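Local coordinates for protein 2-nitropropane dioxygenase (Streptomyces ansochromogenes, PDB 3BW2) that is an FMN-dependent nitroalkane oxidase that probably uses molecular oxygen to remove the nitro group from alkyl nitronates such as propionate 3-nitronate, at residues 42-51 against 109-118; 118-129 against 140-151. All coordinates share one frame; numbering follows the deposited sequence.

How the contacts relate
The two contacts follow each other along the chain and share L118 of helix 111-120. Contact 1 sets most of this helix, with the residues just before it, against 42-51, just after strand 38-41. Contact 2 carries on from its last residues into strand 125-129 and pairs that strand with 147-152. The centres are 13 Å apart. Two side-chain meetings join them: Y51 OH is probably hydrogen-bonded to D121 OD2 at 2.9 Å, and Y111 CE1 packs on F128 CE1 at 4.1 Å. Both contacts come close to the FMN. In contact 1, G43 CA lies 5.1 Å from FMN O4. In contact 2, H129 belongs to the flavin pocket.

Contact 1 of 2, residues 42-51 against 109-118; sequences AGYKTADGMY and DGYDAKLAVL
K114 NZ donates to two carbonyls of 42-51, A42 O and K45 O, each at 2.7 Å. It reaches both from outside the carbonyl planes. On its own segment it also bonds D109 O at 2.6 Å and makes a salt bridge to D109 OD2 at 3.1 Å. The ammonium is thus ringed by oxygens, which probably favours its charged form. D109 reaches across as well. Y44 N donates to the syn lone pair of D109 OD2 at 3.0 Å, with a weak second bond to D109 OD1.

Next to this polar end lies an apolar seam. A47 CB meets A113 CB at 3.5 Å. M50 CE touches V117 CG1 tip to tip and L118 CG from the side. V117 CG1 also rests near Y51 CD1, at 3.4 Å. The helices are neighbours on the outside of the TIM barrel. Helix 47-60 follows strand 38-41 and helix 111-120 comes after strand 65-70. Their short segments cross at -33°.

The K114 chain is extended beyond CG. It runs past A47 CA and M50 SD to bring NZ to the carbonyls. A type II turn from A42 to K45 presents them. K45 N closes this turn on A42 O, from the face opposite K114 NZ. T46 is the N-cap of helix 47-60, its OG1 accepting from G49 N. Farther out, the Y44 ring stacks on H298, and its hydroxyl bonds that of Y294.

Contact 2 of 2, residues 118-129 against 140-151; sequences LLDDPVPVVSFH and RLRRAGTLTLVT. With FMN (flavin mononucleotide), chain B.
T146 OG1 donates to V123 O at 2.7 Å, in the carbonyl plane. The hydroxyl stands anti to its own carbonyl carbon (chi1 -61°). The T146 methyl CG2, anti to the backbone N, crosses V126 CG2 at 3.6 Å. A water that donates to the same OG1 also bonds L118 O and V123 N.

The F128 ring and L141 come from opposite directions. L141 CD1 meets the ring at its edge, in plane, 3.7 Å from F128 CZ. The other methyl of L141, CD2, touches L119 CD2. L119 lies across both L141 and the aliphatic part of R140, at about a right angle to each. On the sheet face of V125 and S127, V125 CG1 slants onto L149 CD1 at 3.7 Å.

These side chains belong to a beta-alpha-beta unit of the TIM barrel. Strand 125-129 leads through helix 135-143 to the parallel strand 147-152. Backbone bonds run from L147 N to P124 O, just before the strand, up to F128 N to L149 O, with a weak one beyond, T151 N to F128 O. G145 ends the helix in a Schellman motif.

At the far end, H129 turns one face to the flavin. FMN O2 sits over that face, 3.1 Å from H129 CD2, while T151 OG1 is at the ring edge, in plane, 3.5 Å from H129 CD2. With an alanine at H129 the ring is gone, which would probably leave a gap beside FMN O2 and take away the edge that T151 OG1 meets. FMN O2 lies over the ring, 3.8 Å from H129 ND1 and 3.7 Å from H129 NE2, so H129 meets the flavin carbonyl by face packing and not by a hydrogen bond.

Contact 1 of 2, residues 42-51 against 109-118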
loop_
_atom_site.group_PDB
_atom_site.type_symbol
_atom_site.label_atom_id
_atom_site.label_comp_id
_atom_site.label_asym_id
_atom_site.label_seq_id
_atom_site.Cartn_x
_atom_site.Cartn_y
_atom_site.Cartn_z
ATOM N N ALA A 42 11.508 6.368 -23.109
ATOM C CA ALA A 42 12.336 7.411 -23.713
ATOM C C ALA A 42 13.140 8.147 -22.636
ATOM O O ALA A 42 13.983 8.997 -22.938
ATOM C CB ALA A 42 11.454 8.391 -24.495
ATOM N N GLY A 43 12.870 7.812 -21.376
ATOM C CA GLY A 43 13.568 8.443 -20.271
ATOM C C GLY A 43 15.076 8.281 -20.345
ATOM O O GLY A 43 15.588 7.175 -20.511
ATOM N N TYR A 44 15.779 9.403 -20.228
ATOM C CA TYR A 44 17.238 9.455 -20.273
ATOM C C TYR A 44 17.861 9.232 -21.654
ATOM O O TYR A 44 19.082 9.275 -21.787
ATOM C CB TYR A 44 17.840 8.470 -19.258
ATOM C CG TYR A 44 17.308 8.666 -17.851
ATOM C CD1 TYR A 44 17.292 9.932 -17.263
ATOM C CD2 TYR A 44 16.801 7.596 -17.119
ATOM C CE1 TYR A 44 16.782 10.129 -15.985
ATOM C CE2 TYR A 44 16.285 7.780 -15.829
ATOM C CZ TYR A 44 16.279 9.049 -15.272
ATOM O OH TYR A 44 15.766 9.248 -14.006
ATOM N N LYS A 45 17.042 8.990 -22.675
ATOM C CA LYS A 45 17.578 8.807 -24.028
ATOM C C LYS A 45 17.464 10.124 -24.781
ATOM O O LYS A 45 16.782 11.040 -24.329
ATOM C CB LYS A 45 16.794 7.747 -24.810
ATOM C CG LYS A 45 16.731 6.368 -24.171
ATOM C CD LYS A 45 16.459 5.305 -25.228
ATOM C CE LYS A 45 15.603 4.161 -24.696
ATOM N NZ LYS A 45 16.077 3.581 -23.408
ATOM N N THR A 46 18.143 10.227 -25.920
ATOM C CA THR A 46 18.058 11.428 -26.742
ATOM C C THR A 46 16.841 11.190 -27.621
ATOM O O THR A 46 16.356 10.059 -27.715
ATOM C CB THR A 46 19.280 11.601 -27.679
ATOM O OG1 THR A 46 19.378 10.463 -28.546
ATOM C CG2 THR A 46 20.566 11.748 -26.879
ATOM N N ALA A 47 16.338 12.241 -28.255
ATOM C CA ALA A 47 15.180 12.098 -29.128
ATOM C C ALA A 47 15.509 11.101 -30.235
ATOM O O ALA A 47 14.639 10.353 -30.698
ATOM C CB ALA A 47 14.803 13.449 -29.729
ATOM N N ASP A 48 16.768 11.089 -30.659
ATOM C CA ASP A 48 17.196 10.173 -31.709
ATOM C C ASP A 48 17.197 8.734 -31.215
ATOM O O ASP A 48 16.755 7.829 -31.922
ATOM C CB ASP A 48 18.596 10.527 -32.207
ATOM C CG ASP A 48 19.080 9.578 -33.289
ATOM O OD1 ASP A 48 18.417 9.492 -34.345
ATOM O OD2 ASP A 48 20.118 8.911 -33.082
ATOM N N GLY A 49 17.708 8.526 -30.006
ATOM C CA GLY A 49 17.741 7.187 -29.443
ATOM C C GLY A 49 16.333 6.634 -29.360
ATOM O O GLY A 49 16.077 5.491 -29.729
ATOM N N MET A 50 15.414 7.459 -28.874
ATOM C CA MET A 50 14.022 7.063 -28.761
ATOM C C MET A 50 13.485 6.718 -30.146
ATOM O O MET A 50 12.846 5.683 -30.339
ATOM C CB MET A 50 13.195 8.210 -28.173
ATOM C CG MET A 50 11.690 7.949 -28.146
ATOM S SD MET A 50 10.737 9.432 -27.736
ATOM C CE MET A 50 10.388 10.059 -29.368
ATOM N N TYR A 51 13.756 7.584 -31.117
ATOM C CA TYR A 51 13.264 7.361 -32.468
ATOM C C TYR A 51 13.748 6.049 -33.076
ATOM O O TYR A 51 12.985 5.363 -33.750
ATOM C CB TYR A 51 13.644 8.534 -33.375
ATOM C CG TYR A 51 12.840 8.589 -34.658
ATOM C CD1 TYR A 51 11.499 8.201 -34.680
ATOM C CD2 TYR A 51 13.401 9.079 -35.835
ATOM C CE1 TYR A 51 10.732 8.303 -35.844
ATOM C CE2 TYR A 51 12.644 9.188 -37.008
ATOM C CZ TYR A 51 11.310 8.800 -37.004
ATOM O OH TYR A 51 10.553 8.924 -38.153
ATOM N N ASP A 109 15.403 16.545 -20.416
ATOM C CA ASP A 109 15.478 15.192 -20.962
ATOM C C ASP A 109 15.003 15.109 -22.418
ATOM O O ASP A 109 14.350 14.140 -22.816
ATOM C CB ASP A 109 14.670 14.225 -20.083
ATOM C CG ASP A 109 15.020 12.766 -20.345
ATOM O OD1 ASP A 109 16.224 12.455 -20.428
ATOM O OD2 ASP A 109 14.101 11.925 -20.457
ATOM N N GLY A 110 15.333 16.133 -23.202
ATOM C CA GLY A 110 14.961 16.165 -24.610
ATOM C C GLY A 110 13.475 16.247 -24.899
ATOM O O GLY A 110 13.031 15.911 -25.994
ATOM N N TYR A 111 12.707 16.704 -23.918
ATOM C CA TYR A 111 11.256 16.829 -24.044
ATOM C C TYR A 111 10.770 17.436 -25.368
ATOM O O TYR A 111 9.961 16.832 -26.077
ATOM C CB TYR A 111 10.732 17.672 -22.887
ATOM C CG TYR A 111 9.230 17.708 -22.764
ATOM C CD1 TYR A 111 8.514 16.562 -22.422
ATOM C CD2 TYR A 111 8.526 18.902 -22.937
ATOM C CE1 TYR A 111 7.131 16.604 -22.243
ATOM C CE2 TYR A 111 7.145 18.956 -22.763
ATOM C CZ TYR A 111 6.455 17.806 -22.412
ATOM O OH TYR A 111 5.092 17.859 -22.207
ATOM N N ASP A 112 11.254 18.631 -25.694
ATOM C CA ASP A 112 10.836 19.306 -26.923
ATOM C C ASP A 112 11.142 18.511 -28.184
ATOM O O ASP A 112 10.291 18.386 -29.063
ATOM C CB ASP A 112 11.481 20.696 -27.030
ATOM C CG ASP A 112 10.991 21.654 -25.956
ATOM O OD1 ASP A 112 9.932 21.385 -25.359
ATOM O OD2 ASP A 112 11.656 22.683 -25.717
ATOM N N ALA A 113 12.354 17.977 -28.273
ATOM C CA ALA A 113 12.757 17.199 -29.440
ATOM C C ALA A 113 11.984 15.885 -29.527
ATOM O O ALA A 113 11.639 15.422 -30.621
ATOM C CB ALA A 113 14.255 16.925 -29.389
ATOM N N LYS A 114 11.706 15.281 -28.376
ATOM C CA LYS A 114 10.966 14.024 -28.363
ATOM C C LYS A 114 9.523 14.248 -28.807
ATOM O O LYS A 114 8.971 13.444 -29.556
ATOM C CB LYS A 114 11.031 13.391 -26.969
ATOM C CG LYS A 114 12.431 12.874 -26.639
ATOM C CD LYS A 114 12.566 12.381 -25.203
ATOM C CE LYS A 114 13.986 11.888 -24.946
ATOM N NZ LYS A 114 14.250 11.607 -23.507
ATOM N N LEU A 115 8.919 15.349 -28.360
ATOM C CA LEU A 115 7.547 15.666 -28.749
ATOM C C LEU A 115 7.476 15.902 -30.254
ATOM O O LEU A 115 6.498 15.533 -30.907
ATOM C CB LEU A 115 7.044 16.917 -28.021
ATOM C CG LEU A 115 6.628 16.771 -26.556
ATOM C CD1 LEU A 115 6.106 18.105 -26.039
ATOM C CD2 LEU A 115 5.546 15.704 -26.429
ATOM N N ALA A 116 8.516 16.523 -30.799
ATOM C CA ALA A 116 8.568 16.795 -32.232
ATOM C C ALA A 116 8.522 15.465 -32.982
ATOM O O ALA A 116 7.803 15.314 -33.973
ATOM C CB ALA A 116 9.848 17.556 -32.572
ATOM N N VAL A 117 9.285 14.495 -32.492
ATOM C CA VAL A 117 9.320 13.176 -33.110
ATOM C C VAL A 117 7.969 12.468 -33.002
ATOM O O VAL A 117 7.458 11.926 -33.985
ATOM C CB VAL A 117 10.404 12.288 -32.455
ATOM C CG1 VAL A 117 10.243 10.843 -32.906
ATOM C CG2 VAL A 117 11.789 12.800 -32.832
ATOM N N LEU A 118 7.393 12.479 -31.804
ATOM C CA LEU A 118 6.113 11.818 -31.560
ATOM C C LEU A 118 4.950 12.458 -32.312
ATOM O O LEU A 118 3.949 11.800 -32.600
ATOM C CB LEU A 118 5.828 11.794 -30.055
ATOM C CG LEU A 118 6.850 10.952 -29.281
ATOM C CD1 LEU A 118 6.741 11.215 -27.785
ATOM C CD2 LEU A 118 6.624 9.477 -29.601
#

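Contact 2 of 2, residues 118-129 against 140-151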
loop_
_atom_site.group_PDB
_atom_site.type_symbol
_atom_site.label_atom_id
_atom_site.label_comp_id
_atom_site.label_asym_id
_atom_site.label_seq_id
_atom_site.Cartn_x
_atom_site.Cartn_y
_atom_site.Cartn_z
ATOM N N LEU A 118 7.393 12.479 -31.804
ATOM C CA LEU A 118 6.113 11.818 -31.560
ATOM C C LEU A 118 4.950 12.458 -32.312
ATOM O O LEU A 118 3.949 11.800 -32.600
ATOM C CB LEU A 118 5.828 11.794 -30.055
ATOM C CG LEU A 118 6.850 10.952 -29.281
ATOM C CD1 LEU A 118 6.741 11.215 -27.785
ATOM C CD2 LEU A 118 6.624 9.477 -29.601
ATOM N N LEU A 119 5.082 13.741 -32.631
ATOM C CA LEU A 119 4.032 14.440 -33.362
ATOM C C LEU A 119 4.240 14.322 -34.869
ATOM O O LEU A 119 3.280 14.312 -35.634
ATOM C CB LEU A 119 3.987 15.915 -32.957
ATOM C CG LEU A 119 3.365 16.194 -31.588
ATOM C CD1 LEU A 119 3.566 17.656 -31.213
ATOM C CD2 LEU A 119 1.876 15.837 -31.624
ATOM N N ASP A 120 5.494 14.218 -35.295
ATOM C CA ASP A 120 5.783 14.105 -36.717
ATOM C C ASP A 120 5.546 12.689 -37.248
ATOM O O ASP A 120 5.223 12.502 -38.424
ATOM C CB ASP A 120 7.224 14.528 -36.994
ATOM C CG ASP A 120 7.565 14.486 -38.465
ATOM O OD1 ASP A 120 6.924 15.227 -39.244
ATOM O OD2 ASP A 120 8.469 13.711 -38.843
ATOM N N ASP A 121 5.704 11.696 -36.374
ATOM C CA ASP A 121 5.508 10.295 -36.740
ATOM C C ASP A 121 4.789 9.615 -35.567
ATOM O O ASP A 121 5.355 8.761 -34.887
ATOM C CB ASP A 121 6.871 9.641 -36.978
ATOM C CG ASP A 121 6.772 8.342 -37.747
ATOM O OD1 ASP A 121 5.644 7.844 -37.937
ATOM O OD2 ASP A 121 7.830 7.817 -38.155
ATOM N N PRO A 122 3.514 9.974 -35.340
ATOM C CA PRO A 122 2.660 9.460 -34.263
ATOM C C PRO A 122 2.740 7.973 -33.916
ATOM O O PRO A 122 2.825 7.113 -34.794
ATOM C CB PRO A 122 1.258 9.850 -34.718
ATOM C CG PRO A 122 1.490 11.101 -35.495
ATOM C CD PRO A 122 2.709 10.739 -36.309
ATOM N N VAL A 123 2.719 7.690 -32.616
ATOM C CA VAL A 123 2.727 6.318 -32.127
ATOM C C VAL A 123 1.344 6.118 -31.506
ATOM O O VAL A 123 0.643 7.088 -31.210
ATOM C CB VAL A 123 3.832 6.086 -31.073
ATOM C CG1 VAL A 123 5.199 6.373 -31.694
ATOM C CG2 VAL A 123 3.591 6.953 -29.848
ATOM N N PRO A 124 0.930 4.862 -31.301
ATOM C CA PRO A 124 -0.388 4.593 -30.722
ATOM C C PRO A 124 -0.669 5.178 -29.338
ATOM O O PRO A 124 -1.743 5.731 -29.097
ATOM C CB PRO A 124 -0.456 3.067 -30.722
ATOM C CG PRO A 124 0.401 2.694 -31.890
ATOM C CD PRO A 124 1.587 3.608 -31.704
ATOM N N VAL A 125 0.293 5.051 -28.430
ATOM C CA VAL A 125 0.121 5.530 -27.063
ATOM C C VAL A 125 1.367 6.224 -26.529
ATOM O O VAL A 125 2.489 5.787 -26.784
ATOM C CB VAL A 125 -0.201 4.349 -26.107
ATOM C CG1 VAL A 125 -0.435 4.864 -24.685
ATOM C CG2 VAL A 125 -1.416 3.576 -26.617
ATOM N N VAL A 126 1.162 7.313 -25.795
ATOM C CA VAL A 126 2.263 8.048 -25.178
ATOM C C VAL A 126 1.876 8.303 -23.727
ATOM O O VAL A 126 0.754 8.727 -23.447
ATOM C CB VAL A 126 2.519 9.411 -25.867
ATOM C CG1 VAL A 126 3.527 10.228 -25.055
ATOM C CG2 VAL A 126 3.063 9.190 -27.269
ATOM N N SER A 127 2.790 8.021 -22.804
ATOM C CA SER A 127 2.515 8.255 -21.391
ATOM C C SER A 127 3.559 9.224 -20.852
ATOM O O SER A 127 4.656 9.332 -21.397
ATOM C CB SER A 127 2.532 6.942 -20.593
ATOM O OG SER A 127 3.822 6.358 -20.574
ATOM N N PHE A 128 3.210 9.937 -19.789
ATOM C CA PHE A 128 4.111 10.917 -19.194
ATOM C C PHE A 128 4.350 10.605 -17.727
ATOM O O PHE A 128 3.449 10.141 -17.033
ATOM C CB PHE A 128 3.509 12.321 -19.321
ATOM C CG PHE A 128 3.304 12.768 -20.743
ATOM C CD1 PHE A 128 4.272 13.521 -21.394
ATOM C CD2 PHE A 128 2.147 12.423 -21.434
ATOM C CE1 PHE A 128 4.092 13.927 -22.721
ATOM C CE2 PHE A 128 1.957 12.823 -22.754
ATOM C CZ PHE A 128 2.934 13.577 -23.398
ATOM N N HIS A 129 5.566 10.872 -17.259
ATOM C CA HIS A 129 5.915 10.619 -15.869
ATOM C C HIS A 129 6.519 11.880 -15.259
ATOM O O HIS A 129 7.123 12.688 -15.969
ATOM C CB HIS A 129 6.923 9.463 -15.780
ATOM C CG HIS A 129 6.779 8.630 -14.542
ATOM N ND1 HIS A 129 7.785 8.497 -13.607
ATOM C CD2 HIS A 129 5.748 7.876 -14.092
ATOM C CE1 HIS A 129 7.381 7.695 -12.636
ATOM N NE2 HIS A 129 6.147 7.303 -12.907
ATOM N N ARG A 140 -2.641 18.293 -29.088
ATOM C CA ARG A 140 -1.946 18.038 -30.341
ATOM C C ARG A 140 -1.731 16.541 -30.565
ATOM O O ARG A 140 -1.877 16.047 -31.687
ATOM C CB ARG A 140 -0.610 18.783 -30.375
ATOM C CG ARG A 140 -0.003 18.845 -31.769
ATOM C CD ARG A 140 0.994 19.986 -31.899
ATOM N NE ARG A 140 0.392 21.268 -31.540
ATOM C CZ ARG A 140 1.024 22.436 -31.620
ATOM N NH1 ARG A 140 2.278 22.484 -32.053
ATOM N NH2 ARG A 140 0.404 23.552 -31.261
ATOM N N LEU A 141 -1.384 15.815 -29.505
ATOM C CA LEU A 141 -1.181 14.373 -29.630
ATOM C C LEU A 141 -2.507 13.701 -29.975
ATOM O O LEU A 141 -2.553 12.776 -30.785
ATOM C CB LEU A 141 -0.618 13.787 -28.328
ATOM C CG LEU A 141 0.879 14.020 -28.107
ATOM C CD1 LEU A 141 1.264 13.606 -26.692
ATOM C CD2 LEU A 141 1.676 13.228 -29.136
ATOM N N ARG A 142 -3.583 14.174 -29.357
ATOM C CA ARG A 142 -4.903 13.626 -29.622
ATOM C C ARG A 142 -5.249 13.804 -31.099
ATOM O O ARG A 142 -5.737 12.876 -31.744
ATOM C CB ARG A 142 -5.949 14.328 -28.758
ATOM C CG ARG A 142 -7.387 13.912 -29.055
ATOM C CD ARG A 142 -8.366 14.638 -28.140
ATOM N NE ARG A 142 -8.114 14.340 -26.732
ATOM C CZ ARG A 142 -8.264 13.137 -26.190
ATOM N NH1 ARG A 142 -8.669 12.122 -26.939
ATOM N NH2 ARG A 142 -8.005 12.946 -24.905
ATOM N N ARG A 143 -4.991 14.995 -31.634
ATOM C CA ARG A 143 -5.284 15.267 -33.036
ATOM C C ARG A 143 -4.477 14.352 -33.941
ATOM O O ARG A 143 -4.946 13.950 -35.003
ATOM C CB ARG A 143 -4.975 16.727 -33.393
ATOM C CG ARG A 143 -5.793 17.749 -32.627
ATOM C CD ARG A 143 -5.915 19.046 -33.414
ATOM N NE ARG A 143 -6.694 18.854 -34.637
ATOM C CZ ARG A 143 -6.873 19.782 -35.573
ATOM N NH1 ARG A 143 -6.327 20.983 -35.435
ATOM N NH2 ARG A 143 -7.601 19.510 -36.649
ATOM N N ALA A 144 -3.260 14.024 -33.520
ATOM C CA ALA A 144 -2.398 13.153 -34.313
ATOM C C ALA A 144 -2.838 11.694 -34.214
ATOM O O ALA A 144 -2.261 10.821 -34.859
ATOM C CB ALA A 144 -0.947 13.299 -33.859
ATOM N N GLY A 145 -3.859 11.435 -33.404
ATOM C CA GLY A 145 -4.352 10.078 -33.257
ATOM C C GLY A 145 -3.676 9.257 -32.169
ATOM O O GLY A 145 -3.805 8.034 -32.148
ATOM N N THR A 146 -2.961 9.917 -31.262
ATOM C CA THR A 146 -2.273 9.215 -30.178
ATOM C C THR A 146 -3.068 9.297 -28.875
ATOM O O THR A 146 -3.585 10.358 -28.527
ATOM C CB THR A 146 -0.875 9.828 -29.910
ATOM O OG1 THR A 146 -0.060 9.711 -31.082
ATOM C CG2 THR A 146 -0.194 9.122 -28.737
ATOM N N LEU A 147 -3.168 8.181 -28.158
ATOM C CA LEU A 147 -3.871 8.174 -26.876
ATOM C C LEU A 147 -2.854 8.603 -25.824
ATOM O O LEU A 147 -1.681 8.229 -25.895
ATOM C CB LEU A 147 -4.414 6.776 -26.559
ATOM C CG LEU A 147 -5.511 6.290 -27.513
ATOM C CD1 LEU A 147 -5.956 4.887 -27.118
ATOM C CD2 LEU A 147 -6.690 7.255 -27.476
ATOM N N THR A 148 -3.297 9.391 -24.851
ATOM C CA THR A 148 -2.393 9.892 -23.829
ATOM C C THR A 148 -2.691 9.391 -22.421
ATOM O O THR A 148 -3.842 9.376 -21.980
ATOM C CB THR A 148 -2.397 11.433 -23.813
ATOM O OG1 THR A 148 -3.733 11.907 -23.607
ATOM C CG2 THR A 148 -1.873 11.979 -25.134
ATOM N N LEU A 149 -1.631 8.982 -21.729
ATOM C CA LEU A 149 -1.725 8.492 -20.358
ATOM C C LEU A 149 -0.778 9.295 -19.477
ATOM O O LEU A 149 0.277 9.734 -19.932
ATOM C CB LEU A 149 -1.335 7.015 -20.285
ATOM C CG LEU A 149 -2.341 5.947 -20.717
ATOM C CD1 LEU A 149 -2.824 6.189 -22.128
ATOM C CD2 LEU A 149 -1.669 4.592 -20.610
ATOM N N VAL A 150 -1.164 9.487 -18.217
ATOM C CA VAL A 150 -0.347 10.221 -17.257
ATOM C C VAL A 150 -0.461 9.576 -15.879
ATOM O O VAL A 150 -1.554 9.211 -15.442
ATOM C CB VAL A 150 -0.794 11.696 -17.129
ATOM C CG1 VAL A 150 0.107 12.422 -16.139
ATOM C CG2 VAL A 150 -0.752 12.387 -18.491
ATOM N N THR A 151 0.665 9.437 -15.186
ATOM C CA THR A 151 0.647 8.846 -13.851
ATOM C C THR A 151 0.215 9.848 -12.777
ATOM O O THR A 151 0.540 11.037 -12.847
ATOM C CB THR A 151 2.043 8.296 -13.459
ATOM O OG1 THR A 151 2.328 7.124 -14.230
ATOM C CG2 THR A 151 2.092 7.947 -11.963
HETATM N N1 FMN B . 7.634 4.453 -15.167
HETATM C C2 FMN B . 7.705 5.440 -16.164
HETATM O O2 FMN B . 6.720 6.128 -16.421
HETATM N N3 FMN B . 8.877 5.645 -16.873
HETATM C C4 FMN B . 10.024 4.899 -16.654
HETATM O O4 FMN B . 11.052 5.116 -17.322
HETATM C C4A FMN B . 9.971 3.884 -15.660
HETATM N N5 FMN B . 11.078 3.079 -15.404
HETATM C C5A FMN B . 11.039 2.055 -14.454
HETATM C C6 FMN B . 12.186 1.246 -14.247
HETATM C C7 FMN B . 12.206 0.173 -13.290
HETATM C C7M FMN B . 13.091 -1.021 -13.723
HETATM C C8 FMN B . 10.964 -0.047 -12.588
HETATM C C8M FMN B . 10.514 -1.425 -12.105
HETATM C C9 FMN B . 9.806 0.776 -12.766
HETATM C C9A FMN B . 9.838 1.831 -13.708
HETATM N N10 FMN B . 8.708 2.661 -13.941
HETATM C C10 FMN B . 8.758 3.677 -14.919
HETATM C "C1'" FMN B . 7.477 2.575 -13.036
HETATM C "C2'" FMN B . 6.411 1.731 -13.780
HETATM O "O2'" FMN B . 5.716 2.572 -14.688
HETATM C "C3'" FMN B . 5.335 1.128 -12.813
HETATM O "O3'" FMN B . 4.747 2.234 -12.126
HETATM C "C4'" FMN B . 5.893 0.147 -11.769
HETATM O "O4'" FMN B . 6.764 -0.759 -12.445
HETATM C "C5'" FMN B . 4.739 -0.642 -11.081
HETATM O "O5'" FMN B . 5.238 -1.584 -10.089
HETATM P P FMN B . 5.711 -3.130 -10.335
HETATM O O1P FMN B . 4.663 -3.206 -11.394
HETATM O O2P FMN B . 5.404 -3.208 -8.851
HETATM O O3P FMN B . 7.036 -2.513 -10.742
HETATM O O HOH W 1 2.776 9.943 -30.926
HETATM O O HOH W 2 -3.952 5.520 -30.723
#